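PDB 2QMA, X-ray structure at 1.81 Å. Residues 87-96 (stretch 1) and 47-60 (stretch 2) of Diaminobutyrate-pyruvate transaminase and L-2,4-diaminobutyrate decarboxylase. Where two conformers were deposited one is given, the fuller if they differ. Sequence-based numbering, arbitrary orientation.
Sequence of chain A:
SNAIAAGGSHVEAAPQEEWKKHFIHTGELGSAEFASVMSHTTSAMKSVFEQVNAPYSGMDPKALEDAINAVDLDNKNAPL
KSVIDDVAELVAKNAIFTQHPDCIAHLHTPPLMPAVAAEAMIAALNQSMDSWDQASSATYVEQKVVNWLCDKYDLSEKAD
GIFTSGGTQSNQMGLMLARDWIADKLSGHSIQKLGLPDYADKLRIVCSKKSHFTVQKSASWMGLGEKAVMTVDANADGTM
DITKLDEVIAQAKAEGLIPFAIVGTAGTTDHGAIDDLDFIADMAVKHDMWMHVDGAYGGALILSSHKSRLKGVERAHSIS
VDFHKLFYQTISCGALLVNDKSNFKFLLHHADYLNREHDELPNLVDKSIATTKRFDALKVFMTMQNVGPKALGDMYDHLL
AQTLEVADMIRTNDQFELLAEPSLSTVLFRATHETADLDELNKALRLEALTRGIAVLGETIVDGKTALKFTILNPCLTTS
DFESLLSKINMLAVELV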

# COMPACT_ATOMS: atom_id res chain seq x y z
N VAL A 87 -22.06 -9.00 3.97
CA VAL A 87 -20.60 -9.21 4.09
C VAL A 87 -20.23 -9.72 5.46
O VAL A 87 -19.38 -10.58 5.58
CB VAL A 87 -19.75 -7.99 3.71
CG1 VAL A 87 -19.87 -7.70 2.23
CG2 VAL A 87 -20.14 -6.79 4.49
N ALA A 88 -20.89 -9.22 6.51
CA ALA A 88 -20.62 -9.76 7.84
C ALA A 88 -20.89 -11.27 7.82
O ALA A 88 -20.09 -12.07 8.29
CB ALA A 88 -21.47 -9.06 8.91
N GLU A 89 -22.01 -11.64 7.22
CA GLU A 89 -22.45 -13.02 7.20
C GLU A 89 -21.57 -13.96 6.40
O GLU A 89 -21.28 -15.06 6.84
CB GLU A 89 -23.90 -13.12 6.71
CG GLU A 89 -24.43 -14.57 6.69
CD GLU A 89 -24.70 -15.16 8.08
OE1 GLU A 89 -24.76 -14.43 9.10
OE2 GLU A 89 -24.88 -16.40 8.14
N LEU A 90 -21.17 -13.53 5.21
CA LEU A 90 -20.45 -14.41 4.29
C LEU A 90 -18.92 -14.24 4.37
O LEU A 90 -18.15 -15.21 4.37
CB LEU A 90 -20.97 -14.17 2.85
CG LEU A 90 -20.31 -14.96 1.71
CD1 LEU A 90 -20.58 -16.45 1.91
CD2 LEU A 90 -20.79 -14.44 0.32
N VAL A 91 -18.49 -13.00 4.45
CA VAL A 91 -17.07 -12.70 4.36
C VAL A 91 -16.43 -12.76 5.78
O VAL A 91 -15.50 -13.57 6.04
CB VAL A 91 -16.85 -11.36 3.63
CG1 VAL A 91 -15.32 -10.99 3.53
CG2 VAL A 91 -17.47 -11.41 2.22
N ALA A 92 -16.97 -11.95 6.69
CA ALA A 92 -16.38 -11.77 8.03
C ALA A 92 -16.47 -13.06 8.83
O ALA A 92 -15.48 -13.49 9.42
CB ALA A 92 -17.06 -10.61 8.77
N LYS A 93 -17.67 -13.65 8.88
CA LYS A 93 -17.87 -14.90 9.62
C LYS A 93 -16.88 -16.01 9.20
O LYS A 93 -16.56 -16.88 10.03
CB LYS A 93 -19.32 -15.37 9.45
CG LYS A 93 -19.70 -16.55 10.31
CD LYS A 93 -21.22 -16.83 10.22
CE LYS A 93 -21.64 -17.91 11.22
NZ LYS A 93 -22.97 -18.52 10.87
N ASN A 94 -16.45 -16.01 7.94
CA ASN A 94 -15.57 -17.05 7.40
C ASN A 94 -14.11 -16.64 7.19
O ASN A 94 -13.39 -17.27 6.42
CB ASN A 94 -16.15 -17.61 6.11
CG ASN A 94 -17.51 -18.32 6.32
OD1 ASN A 94 -17.61 -19.25 7.12
ND2 ASN A 94 -18.54 -17.84 5.64
N ALA A 95 -13.70 -15.58 7.87
CA ALA A 95 -12.33 -15.03 7.80
C ALA A 95 -11.38 -15.79 8.75
O ALA A 95 -11.80 -16.66 9.50
CB ALA A 95 -12.37 -13.57 8.13
N ILE A 96 -10.10 -15.43 8.73
CA ILE A 96 -9.15 -16.01 9.66
C ILE A 96 -9.05 -15.04 10.84
O ILE A 96 -8.64 -13.88 10.67
CB ILE A 96 -7.73 -16.19 8.96
CG1 ILE A 96 -7.77 -17.14 7.73
CG2 ILE A 96 -6.66 -16.55 10.01
CD1 ILE A 96 -7.97 -18.68 8.07
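Stretch 2 47-60: SVFEQVNAPYSGMD

Stretch 1 enters as the last part of a helix that begins earlier in the chain. The helix widens into a pi-type turn at 88-92. There A92 N bonds V87 O at 3.0 Å and K93 N bonds A88 O at 2.9 Å. A type I beta turn from A92 to A95 follows, with A95 N to A92 O at 3.2 Å. By A95 and I96 the chain is extended.

Stretch 2 also starts in a helix that begins earlier, at 47-51. From V52 to D60 it is loop or turn. Extended residues (V52, A54, Y56, M59) alternate with bends at N53, P55 and S57-G58. The phi of G58 is positive, 80°, a value that favours glycine. D60 stands at the N-cap position before the next helix.

The two stretches touch in two places. The helix of stretch 2 meets the helix of stretch 1 near V48, whose CA lies 6.0 Å from the CA of K93. The loop of stretch 2 then passes the turn and the extended end of stretch 1. Here the CA of I96 is 5.2 Å from the CA of Y56, and the CA of N94 is 5.4 Å from the CA of S57. The order is reversed along this part, so the two chains run in opposite directions. The contact buries 493 Å² in all.

V48 points toward stretch 1. V48 CG2 packs on A88 CB at 3.9 Å. Both V48 methyls reach A92 CB, V48 CG1 at 4.1 Å and V48 CG2 at 4.2 Å. The two alanines lie one helical turn apart, so the single valine covers both.

N94 is the polar centre of the contact. S57 OG donates a hydrogen bond to N94 OD1 at 2.7 Å. The amide's other end turns back to its own helix, where N94 ND2 donates to L90 O at 2.9 Å. The SE atom of selenomethionine M59 lies 3.7 Å from N94 ND2. S57 OG also accepts from M59 N at 3.2 Å.

A water links the backbones. It donates to K93 O at 2.8 Å and A95 O at 2.6 Å, and accepts a weak bond from S57 N at 2.9 Å.

The Y56 ring turns its edge to stretch 1, with Y56 CE1 3.2 Å from N94 O and Y56 CD1 3.8 Å from A95 O. Y56 OH donates to M59 O at 2.7 Å. I96 CD1 packs on Y56 CB at 4.0 Å. I96 CA makes a CA-H...O contact with P55 O at 3.5 Å.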

# COMPACT_ATOMS: atom_id res chain seq x y z
N SER A 47 -21.24 -8.51 16.65
CA SER A 47 -21.99 -9.77 16.53
C SER A 47 -21.11 -10.87 15.97
O SER A 47 -21.16 -12.02 16.42
CB SER A 47 -23.21 -9.60 15.62
OG SER A 47 -23.89 -10.85 15.48
N VAL A 48 -20.28 -10.52 14.99
CA VAL A 48 -19.39 -11.49 14.36
C VAL A 48 -18.38 -11.99 15.41
O VAL A 48 -18.29 -13.20 15.66
CB VAL A 48 -18.67 -10.90 13.10
CG1 VAL A 48 -17.57 -11.83 12.63
CG2 VAL A 48 -19.68 -10.61 12.01
N PHE A 49 -17.65 -11.06 16.04
CA PHE A 49 -16.63 -11.41 17.04
C PHE A 49 -17.23 -12.27 18.17
O PHE A 49 -16.62 -13.24 18.61
CB PHE A 49 -15.98 -10.16 17.60
CG PHE A 49 -14.98 -9.52 16.66
CD1 PHE A 49 -13.92 -10.27 16.16
CD2 PHE A 49 -15.09 -8.18 16.33
CE1 PHE A 49 -12.96 -9.68 15.29
CE2 PHE A 49 -14.14 -7.57 15.47
CZ PHE A 49 -13.09 -8.32 14.96
N GLU A 50 -18.45 -11.92 18.59
CA GLU A 50 -19.10 -12.63 19.69
C GLU A 50 -19.40 -14.08 19.35
O GLU A 50 -19.29 -14.93 20.21
CB GLU A 50 -20.37 -11.92 20.13
CG GLU A 50 -20.08 -10.70 20.95
CD GLU A 50 -21.31 -9.87 21.27
OE1 GLU A 50 -22.40 -10.15 20.71
OE2 GLU A 50 -21.18 -8.92 22.06
N GLN A 51 -19.70 -14.34 18.08
CA GLN A 51 -20.09 -15.69 17.64
C GLN A 51 -18.90 -16.52 17.20
O GLN A 51 -19.04 -17.72 16.94
CB GLN A 51 -21.14 -15.62 16.52
CG GLN A 51 -22.54 -15.23 16.98
CD GLN A 51 -23.60 -15.38 15.89
OE1 GLN A 51 -24.16 -16.47 15.69
NE2 GLN A 51 -23.91 -14.28 15.21
N VAL A 52 -17.72 -15.88 17.11
CA VAL A 52 -16.51 -16.58 16.70
C VAL A 52 -16.01 -17.47 17.82
O VAL A 52 -15.83 -17.03 18.95
CB VAL A 52 -15.34 -15.63 16.31
CG1 VAL A 52 -14.04 -16.39 16.24
CG2 VAL A 52 -15.62 -14.93 14.99
N ASN A 53 -15.74 -18.73 17.49
CA ASN A 53 -15.31 -19.66 18.53
C ASN A 53 -14.09 -20.49 18.12
O ASN A 53 -13.63 -21.35 18.87
CB ASN A 53 -16.51 -20.50 18.97
CG ASN A 53 -16.82 -21.67 18.03
OD1 ASN A 53 -16.74 -21.55 16.80
ND2 ASN A 53 -17.17 -22.81 18.62
N ALA A 54 -13.57 -20.18 16.93
CA ALA A 54 -12.40 -20.84 16.34
C ALA A 54 -11.61 -19.83 15.48
O ALA A 54 -12.14 -18.78 15.11
CB ALA A 54 -12.82 -22.06 15.52
N PRO A 55 -10.32 -20.14 15.19
CA PRO A 55 -9.55 -19.31 14.24
C PRO A 55 -10.21 -19.22 12.85
O PRO A 55 -10.14 -18.16 12.20
CB PRO A 55 -8.22 -20.04 14.09
CG PRO A 55 -8.18 -21.08 15.08
CD PRO A 55 -9.50 -21.23 15.76
N TYR A 56 -10.78 -20.33 12.39
CA TYR A 56 -11.50 -20.40 11.10
C TYR A 56 -12.83 -21.18 11.25
O TYR A 56 -12.90 -22.16 12.01
CB TYR A 56 -10.60 -21.01 10.00
CG TYR A 56 -11.35 -21.23 8.68
CD1 TYR A 56 -11.92 -20.15 7.98
CD2 TYR A 56 -11.47 -22.50 8.13
CE1 TYR A 56 -12.63 -20.37 6.76
CE2 TYR A 56 -12.17 -22.73 6.92
CZ TYR A 56 -12.75 -21.66 6.25
OH TYR A 56 -13.42 -21.90 5.07
N SER A 57 -13.87 -20.76 10.53
CA SER A 57 -15.19 -21.36 10.64
C SER A 57 -15.23 -22.86 10.27
O SER A 57 -16.16 -23.57 10.66
CB SER A 57 -16.16 -20.57 9.77
OG SER A 57 -15.98 -20.92 8.41
N GLY A 58 -14.23 -23.32 9.50
CA GLY A 58 -14.19 -24.70 9.01
C GLY A 58 -15.06 -24.98 7.78
O GLY A 58 -15.08 -26.12 7.28
N MSE A 59 -15.76 -23.96 7.29
CA MSE A 59 -16.54 -24.06 6.05
C MSE A 59 -15.68 -24.63 4.92
O MSE A 59 -14.51 -24.31 4.82
CB MSE A 59 -17.10 -22.70 5.64
CG MSE A 59 -17.84 -22.73 4.32
SE MSE A 59 -18.84 -21.11 4.03
CE MSE A 59 -20.34 -21.49 5.20
N ASP A 60 -16.27 -25.51 4.12
CA ASP A 60 -15.60 -26.04 2.94
C ASP A 60 -15.15 -24.87 2.05
O ASP A 60 -15.96 -24.00 1.74
CB ASP A 60 -16.57 -26.97 2.18
CG ASP A 60 -15.96 -27.55 0.91
OD1 ASP A 60 -14.89 -28.20 0.98
OD2 ASP A 60 -16.56 -27.37 -0.16
O HOH W 1 -13.98 -17.88 10.35